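Local coordinates for antigen 43 (Escherichia coli, PDB 4KH3), which mediates self-association of bacterial cells as an autotransporter adhesin, holding neighbouring cells together in a Velcro-like manner that drives clumping and probably supports biofilm growth, at residues G29-V34 / G51-K56; G78-T83 / G89-N94; D381-T386 / G391-R396; G337-D342 / K355-G360. All coordinates share one frame; numbering follows the deposited sequence.

Contact 1. Residues G29-V34 / G51-K56; sequences GTANGV and GGQWIK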
loop_
_atom_site.group_PDB
_atom_site.type_symbol
_atom_site.label_atom_id
_atom_site.label_comp_id
_atom_site.label_asym_id
_atom_site.label_seq_id
_atom_site.Cartn_x
_atom_site.Cartn_y
_atom_site.Cartn_z
ATOM N N GLY A 29 -8.013 40.657 32.075
ATOM C CA GLY A 29 -7.126 41.533 31.333
ATOM C C GLY A 29 -6.111 40.688 30.594
ATOM O O GLY A 29 -6.474 39.718 29.925
ATOM N N THR A 30 -4.839 41.051 30.711
ATOM C CA THR A 30 -3.787 40.301 30.054
ATOM C C THR A 30 -2.792 39.752 31.063
ATOM O O THR A 30 -2.291 40.480 31.918
ATOM C CB THR A 30 -3.039 41.160 29.018
ATOM O OG1 THR A 30 -3.927 41.491 27.952
ATOM C CG2 THR A 30 -1.862 40.400 28.445
ATOM N N ALA A 31 -2.531 38.454 30.959
ATOM C CA ALA A 31 -1.486 37.802 31.719
ATOM C C ALA A 31 -0.417 37.309 30.748
ATOM O O ALA A 31 -0.699 36.514 29.850
ATOM C CB ALA A 31 -2.058 36.641 32.524
ATOM N N ASN A 32 0.810 37.778 30.938
ATOM C CA ASN A 32 1.907 37.473 30.035
ATOM C C ASN A 32 3.018 36.674 30.705
ATOM O O ASN A 32 3.554 37.077 31.736
ATOM C CB ASN A 32 2.476 38.771 29.437
ATOM C CG ASN A 32 3.558 38.515 28.396
ATOM O OD1 ASN A 32 3.289 37.941 27.344
ATOM N ND2 ASN A 32 4.782 38.944 28.682
ATOM N N GLY A 33 3.354 35.529 30.128
ATOM C CA GLY A 33 4.540 34.802 30.547
ATOM C C GLY A 33 4.391 34.014 31.829
ATOM O O GLY A 33 5.383 33.608 32.435
ATOM N N VAL A 34 3.151 33.790 32.245
ATOM C CA VAL A 34 2.902 33.001 33.437
ATOM C C VAL A 34 3.276 31.544 33.175
ATOM O O VAL A 34 2.969 31.004 32.112
ATOM C CB VAL A 34 1.416 33.091 33.854
ATOM C CG1 VAL A 34 1.145 32.209 35.050
ATOM C CG2 VAL A 34 1.043 34.521 34.166
ATOM N N GLY A 51 -7.540 24.789 40.436
ATOM C CA GLY A 51 -6.385 25.623 40.131
ATOM C C GLY A 51 -6.160 25.778 38.633
ATOM O O GLY A 51 -6.809 25.115 37.824
ATOM N N GLY A 52 -5.232 26.653 38.264
ATOM C CA GLY A 52 -4.926 26.892 36.869
ATOM C C GLY A 52 -5.100 28.348 36.466
ATOM O O GLY A 52 -5.498 29.196 37.279
ATOM N N GLN A 53 -4.772 28.636 35.208
ATOM C CA GLN A 53 -4.948 29.968 34.652
ATOM C C GLN A 53 -6.235 29.957 33.853
ATOM O O GLN A 53 -6.355 29.207 32.888
ATOM C CB GLN A 53 -3.775 30.332 33.741
ATOM C CG GLN A 53 -3.808 31.757 33.217
ATOM C CD GLN A 53 -2.659 32.064 32.248
ATOM O OE1 GLN A 53 -2.491 31.383 31.231
ATOM N NE2 GLN A 53 -1.869 33.094 32.564
ATOM N N TRP A 54 -7.197 30.766 34.275
ATOM C CA TRP A 54 -8.502 30.843 33.629
ATOM C C TRP A 54 -8.532 32.117 32.815
ATOM O O TRP A 54 -8.530 33.218 33.371
ATOM C CB TRP A 54 -9.629 30.854 34.680
ATOM C CG TRP A 54 -9.559 29.691 35.629
ATOM C CD1 TRP A 54 -8.700 29.547 36.684
ATOM C CD2 TRP A 54 -10.355 28.498 35.598
ATOM N NE1 TRP A 54 -8.915 28.343 37.312
ATOM C CE2 TRP A 54 -9.925 27.678 36.667
ATOM C CE3 TRP A 54 -11.390 28.041 34.773
ATOM C CZ2 TRP A 54 -10.492 26.430 36.933
ATOM C CZ3 TRP A 54 -11.958 26.795 35.039
ATOM C CH2 TRP A 54 -11.508 26.009 36.113
ATOM N N ILE A 55 -8.520 31.982 31.496
ATOM C CA ILE A 55 -8.608 33.156 30.647
ATOM C C ILE A 55 -10.083 33.344 30.391
ATOM O O ILE A 55 -10.708 32.534 29.712
ATOM C CB ILE A 55 -7.878 32.978 29.301
ATOM C CG1 ILE A 55 -6.472 32.401 29.514
ATOM C CG2 ILE A 55 -7.809 34.298 28.570
ATOM C CD1 ILE A 55 -5.548 33.286 30.349
ATOM N N LYS A 56 -10.647 34.401 30.955
ATOM C CA LYS A 56 -12.084 34.603 30.878
ATOM C C LYS A 56 -12.476 35.432 29.667
ATOM O O LYS A 56 -11.616 35.960 28.953
ATOM C CB LYS A 56 -12.593 35.263 32.163
ATOM C CG LYS A 56 -12.114 34.554 33.425
ATOM C CD LYS A 56 -12.715 35.161 34.681
ATOM C CE LYS A 56 -14.220 34.916 34.735
ATOM N NZ LYS A 56 -14.556 33.456 34.587
HETATM O O HOH W 1 0.513 33.977 30.844
#
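With CG anti to its backbone N (chi1 -175°) and the chain extended beyond it (chi2 -177°), Gln-53 reaches straight across the interior towards Ala-31 and Val-34. The setting is one coil of a right-handed parallel beta-helix: strand 30-32 and strand 52-55 belong to different faces of the solenoid, and the glutamine bridges the space they enclose. A chi3 of 57° turns the amide out of line with the aliphatic chain and brings NE2 into the corner formed by Ala-31 and Val-34. Ala-31 CB packs against Gln-53 NE2 at 3.6 Å. Val-34 comes from the opposite direction; its CB lies 3.5 Å from Gln-53 NE2, with CG2 nearly as near at 3.6 Å and CG1 further off at 4.0 Å. These are van der Waals contacts, so the polarity of the nitrogen is met elsewhere. NE2 is hydrogen-bonded to OE1 of Gln-25, while Gln-53 OE1 is gripped twice, by Gln-72 NE2 and Thr-64 OG1. Gln-25 and Gln-72 lie on the strands flanking 52-55, so the amide is held from both neighbouring coils, and these bonds on both sides should fix its rotation. A water completes the arrangement at the turn after strand 30-32, where Gly-33 has a positive phi. It accepts from Gln-53 NE2 at 3.1 Å and gives a weak bond to Ala-31 O, thereby tying side chain to backbone. The same water also accepts a hydrogen bond from the backbone N of Val-34, at 3.0 Å.

Contact 2. Residues G78-T83 / G89-N94; sequences GTASDT and GGQSLN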
loop_
_atom_site.group_PDB
_atom_site.type_symbol
_atom_site.label_atom_id
_atom_site.label_comp_id
_atom_site.label_asym_id
_atom_site.label_seq_id
_atom_site.Cartn_x
_atom_site.Cartn_y
_atom_site.Cartn_z
ATOM N N GLY A 78 -12.481 34.051 25.549
ATOM C CA GLY A 78 -11.092 34.187 25.942
ATOM C C GLY A 78 -10.127 33.909 24.799
ATOM O O GLY A 78 -10.470 33.239 23.829
ATOM N N THR A 79 -8.908 34.412 24.929
ATOM C CA THR A 79 -7.912 34.274 23.886
ATOM C C THR A 79 -6.593 33.852 24.496
ATOM O O THR A 79 -6.163 34.421 25.499
ATOM C CB THR A 79 -7.718 35.614 23.162
ATOM O OG1 THR A 79 -8.946 35.986 22.535
ATOM C CG2 THR A 79 -6.619 35.526 22.102
ATOM N N ALA A 80 -5.947 32.863 23.890
ATOM C CA ALA A 80 -4.611 32.438 24.313
ATOM C C ALA A 80 -3.690 32.503 23.122
ATOM O O ALA A 80 -4.067 32.125 22.022
ATOM C CB ALA A 80 -4.634 31.033 24.874
ATOM N N SER A 81 -2.480 32.985 23.347
ATOM C CA SER A 81 -1.546 33.234 22.272
ATOM C C SER A 81 -0.131 32.797 22.681
ATOM O O SER A 81 0.316 33.116 23.775
ATOM C CB SER A 81 -1.570 34.733 21.944
ATOM O OG SER A 81 -0.555 35.064 21.011
ATOM N N ASP A 82 0.558 32.080 21.793
ATOM C CA ASP A 82 1.936 31.621 22.013
ATOM C C ASP A 82 2.039 30.764 23.260
ATOM O O ASP A 82 2.915 30.968 24.105
ATOM C CB ASP A 82 2.930 32.787 22.117
ATOM C CG ASP A 82 3.003 33.623 20.847
ATOM O OD1 ASP A 82 2.580 33.135 19.770
ATOM O OD2 ASP A 82 3.503 34.775 20.933
ATOM N N THR A 83 1.124 29.817 23.390
ATOM C CA THR A 83 1.134 28.927 24.536
ATOM C C THR A 83 2.031 27.738 24.261
ATOM O O THR A 83 1.916 27.090 23.216
ATOM C CB THR A 83 -0.269 28.426 24.855
ATOM O OG1 THR A 83 -1.194 29.517 24.734
ATOM C CG2 THR A 83 -0.327 27.839 26.268
ATOM N N GLY A 89 1.030 18.538 30.466
ATOM C CA GLY A 89 0.175 19.671 30.770
ATOM C C GLY A 89 -0.951 19.769 29.750
ATOM O O GLY A 89 -0.939 19.075 28.724
ATOM N N GLY A 90 -1.934 20.624 30.014
ATOM C CA GLY A 90 -3.077 20.700 29.135
ATOM C C GLY A 90 -3.699 22.078 29.050
ATOM O O GLY A 90 -3.627 22.863 29.996
ATOM N N GLN A 91 -4.311 22.372 27.906
ATOM C CA GLN A 91 -5.160 23.549 27.782
ATOM C C GLN A 91 -6.559 23.112 27.376
ATOM O O GLN A 91 -6.720 22.359 26.402
ATOM C CB GLN A 91 -4.585 24.533 26.762
ATOM C CG GLN A 91 -5.533 25.643 26.333
ATOM C CD GLN A 91 -5.147 26.232 24.983
ATOM O OE1 GLN A 91 -5.542 25.716 23.934
ATOM N NE2 GLN A 91 -4.359 27.304 25.001
ATOM N N SER A 92 -7.559 23.559 28.141
ATOM C CA SER A 92 -8.967 23.284 27.846
ATOM C C SER A 92 -9.545 24.469 27.096
ATOM O O SER A 92 -9.644 25.578 27.642
ATOM C CB SER A 92 -9.775 23.059 29.133
ATOM O OG SER A 92 -9.380 21.868 29.791
ATOM N N LEU A 93 -9.948 24.238 25.854
ATOM C CA LEU A 93 -10.210 25.351 24.951
ATOM C C LEU A 93 -11.680 25.495 24.599
ATOM O O LEU A 93 -12.253 24.673 23.858
ATOM C CB LEU A 93 -9.347 25.213 23.693
ATOM C CG LEU A 93 -9.413 26.324 22.649
ATOM C CD1 LEU A 93 -8.953 27.663 23.217
ATOM C CD2 LEU A 93 -8.575 25.926 21.427
ATOM N N ASN A 94 -12.300 26.536 25.153
ATOM C CA ASN A 94 -13.657 26.904 24.765
ATOM C C ASN A 94 -13.637 28.224 24.013
ATOM O O ASN A 94 -14.620 28.608 23.392
ATOM C CB ASN A 94 -14.586 26.959 25.974
ATOM C CG ASN A 94 -14.627 25.647 26.732
ATOM O OD1 ASN A 94 -15.334 24.725 26.341
ATOM N ND2 ASN A 94 -13.858 25.554 27.818
#
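Gln-91 spans the inside of a parallel beta-helix coil to touch Ala-80 and Thr-83, which flank the turn after strand 79-81. From CB the chain sets off with CG anti to the backbone N (chi1 167°) and continues extended, so that CB and CG serve as a spacer between backbones whose closest CA atoms, those of Thr-83 and Gln-91, are 8.9 Å apart. At CD the amide swings out of the line of the chain (chi3 86°), and its two ends part company. OE1 accepts a hydrogen bond from Gln-108 NE2 on the following coil. NE2 is the end that meets the other segment: Ala-80 CB packs on it at 3.7 Å, and it is hydrogen-bonded to Gln-72 OE1 on the preceding coil. One amide thus gives to the coil before and takes from the coil after, which satisfies both buried polar atoms and should hold the group against flipping. Thr-83 crosses the glutamine chain obliquely. Its OG1, beside its own backbone N, is the branch turned to the amide, yet Thr-83 OG1 and Gln-91 NE2 remain 3.9 Å apart, in van der Waals contact rather than hydrogen-bonded.

Contact 3. Residues D381-T386 / G391-R396; sequences DTATDT and GLFTAR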
loop_
_atom_site.group_PDB
_atom_site.type_symbol
_atom_site.label_atom_id
_atom_site.label_comp_id
_atom_site.label_asym_id
_atom_site.label_seq_id
_atom_site.Cartn_x
_atom_site.Cartn_y
_atom_site.Cartn_z
ATOM N N ASP A 381 -3.610 -31.048 -16.832
ATOM C CA ASP A 381 -3.639 -29.998 -17.851
ATOM C C ASP A 381 -2.457 -30.020 -18.836
ATOM O O ASP A 381 -1.522 -30.802 -18.698
ATOM C CB ASP A 381 -3.823 -28.626 -17.199
ATOM C CG ASP A 381 -5.180 -28.486 -16.526
ATOM O OD1 ASP A 381 -6.137 -29.131 -17.002
ATOM O OD2 ASP A 381 -5.294 -27.745 -15.528
ATOM N N THR A 382 -2.529 -29.166 -19.847
ATOM C CA THR A 382 -1.516 -29.117 -20.883
ATOM C C THR A 382 -1.109 -27.675 -21.199
ATOM O O THR A 382 -1.955 -26.811 -21.399
ATOM C CB THR A 382 -2.028 -29.807 -22.166
ATOM O OG1 THR A 382 -2.132 -31.217 -21.936
ATOM C CG2 THR A 382 -1.098 -29.542 -23.356
ATOM N N ALA A 383 0.193 -27.419 -21.236
ATOM C CA ALA A 383 0.700 -26.128 -21.670
ATOM C C ALA A 383 1.508 -26.316 -22.943
ATOM O O ALA A 383 2.464 -27.091 -22.971
ATOM C CB ALA A 383 1.552 -25.493 -20.580
ATOM N N THR A 384 1.126 -25.594 -23.990
ATOM C CA THR A 384 1.691 -25.788 -25.315
ATOM C C THR A 384 2.408 -24.545 -25.796
ATOM O O THR A 384 1.850 -23.454 -25.765
ATOM C CB THR A 384 0.573 -26.127 -26.335
ATOM O OG1 THR A 384 -0.098 -27.320 -25.920
ATOM C CG2 THR A 384 1.144 -26.333 -27.735
ATOM N N ASP A 385 3.646 -24.722 -26.250
ATOM C CA ASP A 385 4.436 -23.636 -26.824
ATOM C C ASP A 385 4.719 -22.503 -25.838
ATOM O O ASP A 385 4.839 -21.336 -26.235
ATOM C CB ASP A 385 3.779 -23.094 -28.099
ATOM C CG ASP A 385 3.876 -24.064 -29.261
ATOM O OD1 ASP A 385 4.893 -24.778 -29.357
ATOM O OD2 ASP A 385 2.938 -24.122 -30.080
ATOM N N THR A 386 4.833 -22.846 -24.556
ATOM C CA THR A 386 5.231 -21.866 -23.556
ATOM C C THR A 386 6.662 -21.378 -23.789
ATOM O O THR A 386 7.574 -22.179 -24.033
ATOM C CB THR A 386 5.192 -22.452 -22.158
ATOM O OG1 THR A 386 3.981 -23.197 -21.975
ATOM C CG2 THR A 386 5.291 -21.340 -21.127
ATOM N N GLY A 391 10.991 -15.807 -16.326
ATOM C CA GLY A 391 9.875 -16.043 -15.429
ATOM C C GLY A 391 9.907 -17.367 -14.680
ATOM O O GLY A 391 10.924 -18.068 -14.643
ATOM N N LEU A 392 8.775 -17.703 -14.071
ATOM C CA LEU A 392 8.630 -18.948 -13.331
ATOM C C LEU A 392 7.473 -19.768 -13.892
ATOM O O LEU A 392 6.411 -19.239 -14.191
ATOM C CB LEU A 392 8.405 -18.662 -11.844
ATOM C CG LEU A 392 8.046 -19.848 -10.949
ATOM C CD1 LEU A 392 9.179 -20.869 -10.923
ATOM C CD2 LEU A 392 7.706 -19.369 -9.532
ATOM N N PHE A 393 7.701 -21.064 -14.044
ATOM C CA PHE A 393 6.667 -21.994 -14.461
ATOM C C PHE A 393 6.698 -23.116 -13.454
ATOM O O PHE A 393 7.741 -23.734 -13.237
ATOM C CB PHE A 393 6.983 -22.536 -15.853
ATOM C CG PHE A 393 5.876 -23.347 -16.468
ATOM C CD1 PHE A 393 5.438 -24.530 -15.879
ATOM C CD2 PHE A 393 5.304 -22.951 -17.663
ATOM C CE1 PHE A 393 4.438 -25.288 -16.459
ATOM C CE2 PHE A 393 4.304 -23.704 -18.249
ATOM C CZ PHE A 393 3.871 -24.875 -17.645
ATOM N N THR A 394 5.557 -23.359 -12.824
ATOM C CA THR A 394 5.421 -24.432 -11.852
ATOM C C THR A 394 4.418 -25.443 -12.393
ATOM O O THR A 394 3.375 -25.070 -12.934
ATOM C CB THR A 394 4.929 -23.904 -10.497
ATOM O OG1 THR A 394 5.813 -22.876 -10.038
ATOM C CG2 THR A 394 4.876 -25.028 -9.459
ATOM N N ALA A 395 4.744 -26.722 -12.272
ATOM C CA ALA A 395 3.852 -27.772 -12.732
ATOM C C ALA A 395 3.615 -28.786 -11.616
ATOM O O ALA A 395 4.557 -29.363 -11.084
ATOM C CB ALA A 395 4.417 -28.444 -13.970
ATOM N N ARG A 396 2.350 -28.990 -11.264
ATOM C CA ARG A 396 1.989 -29.958 -10.239
ATOM C C ARG A 396 1.694 -31.303 -10.893
ATOM O O ARG A 396 1.428 -32.301 -10.223
ATOM C CB ARG A 396 0.786 -29.455 -9.438
ATOM C CG ARG A 396 0.968 -28.035 -8.910
ATOM C CD ARG A 396 0.260 -27.831 -7.584
ATOM N NE ARG A 396 -1.188 -27.939 -7.724
ATOM C CZ ARG A 396 -2.026 -26.912 -7.633
ATOM N NH1 ARG A 396 -1.561 -25.691 -7.385
ATOM N NH2 ARG A 396 -3.332 -27.106 -7.779
#
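The ring of Phe-393 meets Ala-383 at its edge: the methyl CB lies in the ring plane, 3.8 Å from CZ and 4.0 Å from CE2. Thr-386 approaches the same ring obliquely, with both branches taking part. Its CG2 methyl comes to 3.8 Å from Phe-393 CD2, and its OG1 stands at the same distance, 3.8 Å, from Phe-393 CE2. The ring gets there because CG is anti to the backbone N (chi1 -171°), which sends it straight inward from strand 392-395, while Thr-386, with OG1 beside its own backbone N, offers CG2 and OG1 side by side. Ala-383 and Thr-386 straddle the bend at Asp-385, where the backbone turns with positive phi, so the ring is packed from both limbs of that bend. All this lies in the interior of the parallel beta-helix, joining two of its faces. Phe-375, its ring plane at about 60° to that of Phe-393, and Leu-377 from the coil before and Leu-412 from the coil after extend the packing, and Leu-400 of the same coil also touches the ring. At the bend itself, Asp-385 OD1 accepts a hydrogen bond from the backbone N of Thr-403. Between the two segments the contact is purely van der Waals, even at the threonine hydroxyl. Its hold therefore rests on shape and on burial of apolar surface, with the ring filling the core without needing a polar partner.

Contact 4. Residues G337-D342 / K355-G360; sequences GVLLAD and KAFSIG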
loop_
_atom_site.group_PDB
_atom_site.type_symbol
_atom_site.label_atom_id
_atom_site.label_comp_id
_atom_site.label_asym_id
_atom_site.label_seq_id
_atom_site.Cartn_x
_atom_site.Cartn_y
_atom_site.Cartn_z
ATOM N N GLY A 337 5.104 -5.654 -18.190
ATOM C CA GLY A 337 3.897 -6.197 -17.596
ATOM C C GLY A 337 4.103 -7.576 -17.008
ATOM O O GLY A 337 4.872 -8.374 -17.540
ATOM N N VAL A 338 3.409 -7.858 -15.910
ATOM C CA VAL A 338 3.558 -9.128 -15.205
ATOM C C VAL A 338 2.247 -9.926 -15.189
ATOM O O VAL A 338 1.169 -9.364 -14.980
ATOM C CB VAL A 338 4.033 -8.896 -13.766
ATOM C CG1 VAL A 338 3.782 -10.121 -12.906
ATOM C CG2 VAL A 338 5.502 -8.518 -13.752
ATOM N N LEU A 339 2.343 -11.233 -15.422
ATOM C CA LEU A 339 1.164 -12.082 -15.449
ATOM C C LEU A 339 1.283 -13.232 -14.452
ATOM O O LEU A 339 2.282 -13.939 -14.426
ATOM C CB LEU A 339 0.937 -12.614 -16.861
ATOM C CG LEU A 339 -0.244 -13.573 -17.063
ATOM C CD1 LEU A 339 -1.568 -12.837 -17.045
ATOM C CD2 LEU A 339 -0.092 -14.342 -18.361
ATOM N N LEU A 340 0.266 -13.390 -13.616
ATOM C CA LEU A 340 0.168 -14.525 -12.703
ATOM C C LEU A 340 -1.115 -15.274 -13.030
ATOM O O LEU A 340 -2.209 -14.735 -12.889
ATOM C CB LEU A 340 0.107 -14.051 -11.246
ATOM C CG LEU A 340 1.176 -13.068 -10.770
ATOM C CD1 LEU A 340 0.927 -12.677 -9.323
ATOM C CD2 LEU A 340 2.550 -13.679 -10.922
ATOM N N ALA A 341 -0.996 -16.514 -13.468
ATOM C CA ALA A 341 -2.172 -17.270 -13.855
ATOM C C ALA A 341 -1.950 -18.739 -13.558
ATOM O O ALA A 341 -0.817 -19.164 -13.381
ATOM C CB ALA A 341 -2.457 -17.061 -15.340
ATOM N N ASP A 342 -3.023 -19.518 -13.488
ATOM C CA ASP A 342 -2.864 -20.971 -13.521
ATOM C C ASP A 342 -3.717 -21.600 -14.612
ATOM O O ASP A 342 -4.531 -20.929 -15.238
ATOM C CB ASP A 342 -3.113 -21.625 -12.160
ATOM C CG ASP A 342 -4.488 -21.352 -11.629
ATOM O OD1 ASP A 342 -4.659 -20.289 -10.994
ATOM O OD2 ASP A 342 -5.387 -22.198 -11.834
ATOM N N LYS A 355 1.854 -11.559 -30.483
ATOM C CA LYS A 355 1.340 -12.918 -30.615
ATOM C C LYS A 355 0.216 -13.192 -29.626
ATOM O O LYS A 355 0.229 -12.690 -28.502
ATOM C CB LYS A 355 2.458 -13.937 -30.405
ATOM C CG LYS A 355 3.576 -13.856 -31.441
ATOM C CD LYS A 355 4.703 -14.838 -31.113
ATOM C CE LYS A 355 5.849 -14.753 -32.117
ATOM N NZ LYS A 355 6.862 -15.830 -31.890
ATOM N N ALA A 356 -0.742 -14.011 -30.039
ATOM C CA ALA A 356 -1.900 -14.303 -29.210
ATOM C C ALA A 356 -1.543 -15.382 -28.226
ATOM O O ALA A 356 -0.716 -16.240 -28.513
ATOM C CB ALA A 356 -3.094 -14.748 -30.074
ATOM N N PHE A 357 -2.158 -15.340 -27.055
ATOM C CA PHE A 357 -1.996 -16.439 -26.117
ATOM C C PHE A 357 -3.335 -16.742 -25.473
ATOM O O PHE A 357 -4.268 -15.935 -25.538
ATOM C CB PHE A 357 -0.938 -16.105 -25.063
ATOM C CG PHE A 357 -1.310 -14.959 -24.181
ATOM C CD1 PHE A 357 -1.046 -13.660 -24.566
ATOM C CD2 PHE A 357 -1.939 -15.181 -22.966
ATOM C CE1 PHE A 357 -1.395 -12.600 -23.754
ATOM C CE2 PHE A 357 -2.286 -14.122 -22.152
ATOM C CZ PHE A 357 -2.010 -12.833 -22.547
ATOM N N SER A 358 -3.440 -17.902 -24.845
ATOM C CA SER A 358 -4.709 -18.278 -24.242
ATOM C C SER A 358 -4.569 -19.379 -23.220
ATOM O O SER A 358 -3.625 -20.172 -23.251
ATOM C CB SER A 358 -5.721 -18.708 -25.308
ATOM O OG SER A 358 -5.346 -19.947 -25.882
ATOM N N ILE A 359 -5.525 -19.402 -22.303
ATOM C CA ILE A 359 -5.680 -20.481 -21.360
ATOM C C ILE A 359 -7.177 -20.726 -21.346
ATOM O O ILE A 359 -7.950 -19.776 -21.379
ATOM C CB ILE A 359 -5.223 -20.074 -19.956
ATOM C CG1 ILE A 359 -3.852 -19.403 -20.013
ATOM C CG2 ILE A 359 -5.197 -21.286 -19.021
ATOM C CD1 ILE A 359 -3.283 -19.071 -18.659
ATOM N N GLY A 360 -7.589 -21.987 -21.320
ATOM C CA GLY A 360 -9.001 -22.329 -21.376
ATOM C C GLY A 360 -9.217 -23.829 -21.409
ATOM O O GLY A 360 -8.542 -24.540 -22.156
#
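Ile-359 and Phe-357 face Ala-341 and Leu-339 across the interior of the beta-helix, where antiparallel strands interrupt the parallel stacking on one side while the face of 338-342 continues unbroken. Strand 356-360 runs antiparallel to both of its partners, 346-350 and 363-370. The first shell is apolar. Ile-359 CD1 reaches Ala-341 CB at 4.0 Å, and the two methyl ends of the isoleucine also approach the backbone of the next residue, CG2 at 3.9 Å and CD1 at 4.1 Å from Asp-342 O. A chi1 of -48° places CG2 anti to the backbone N and CG1 beside that N, and with CD1 extended (chi2 -175°) both methyls come near Asp-342 O. Further along, Leu-339 CD2 meets the Phe-357 ring obliquely, in a looser contact. The strands themselves diverge: their axes come within 9.3 Å but lie at 36° to each other, and the Leu-339 and Phe-357 CA atoms stand well apart at 11.9 Å. In the next shell Leu-367 packs on both Phe-357 and Ile-359, and Phe-375 on Ile-359. On the solenoid side, Leu-339 N is hydrogen-bonded to Ser-373 OG, and Leu-339 is backbone-bonded to Ser-374 of the next coil. The CB of Asp-342 points away from strand 356-360, and its carboxylate ties down the turn that follows, OD2 accepting a hydrogen bond from the backbone N of Gly-344.

Overall arrangement
All four contacts lie in the core of the solenoid, joining strands from different faces. Contacts 1 and 2 sit together near the N-terminal end, their centres about 9 Å apart, and touch where Ile-55 packs on Gly-78 and Thr-79. Their glutamines belong to one row of hydrogen-bonded amides, with Gln-72 between them. Contacts 3 and 4 lie beyond the chain's centre, about 11 Å from each other between centres, and share Phe-375 and Leu-367 as neighbours. There the filling is aromatic and aliphatic. Contact 3 keeps the bend of contacts 1 and 2, where the backbone turns with positive phi, but has a phenylalanine in the glutamine's place; contact 4 instead draws on an antiparallel excursion.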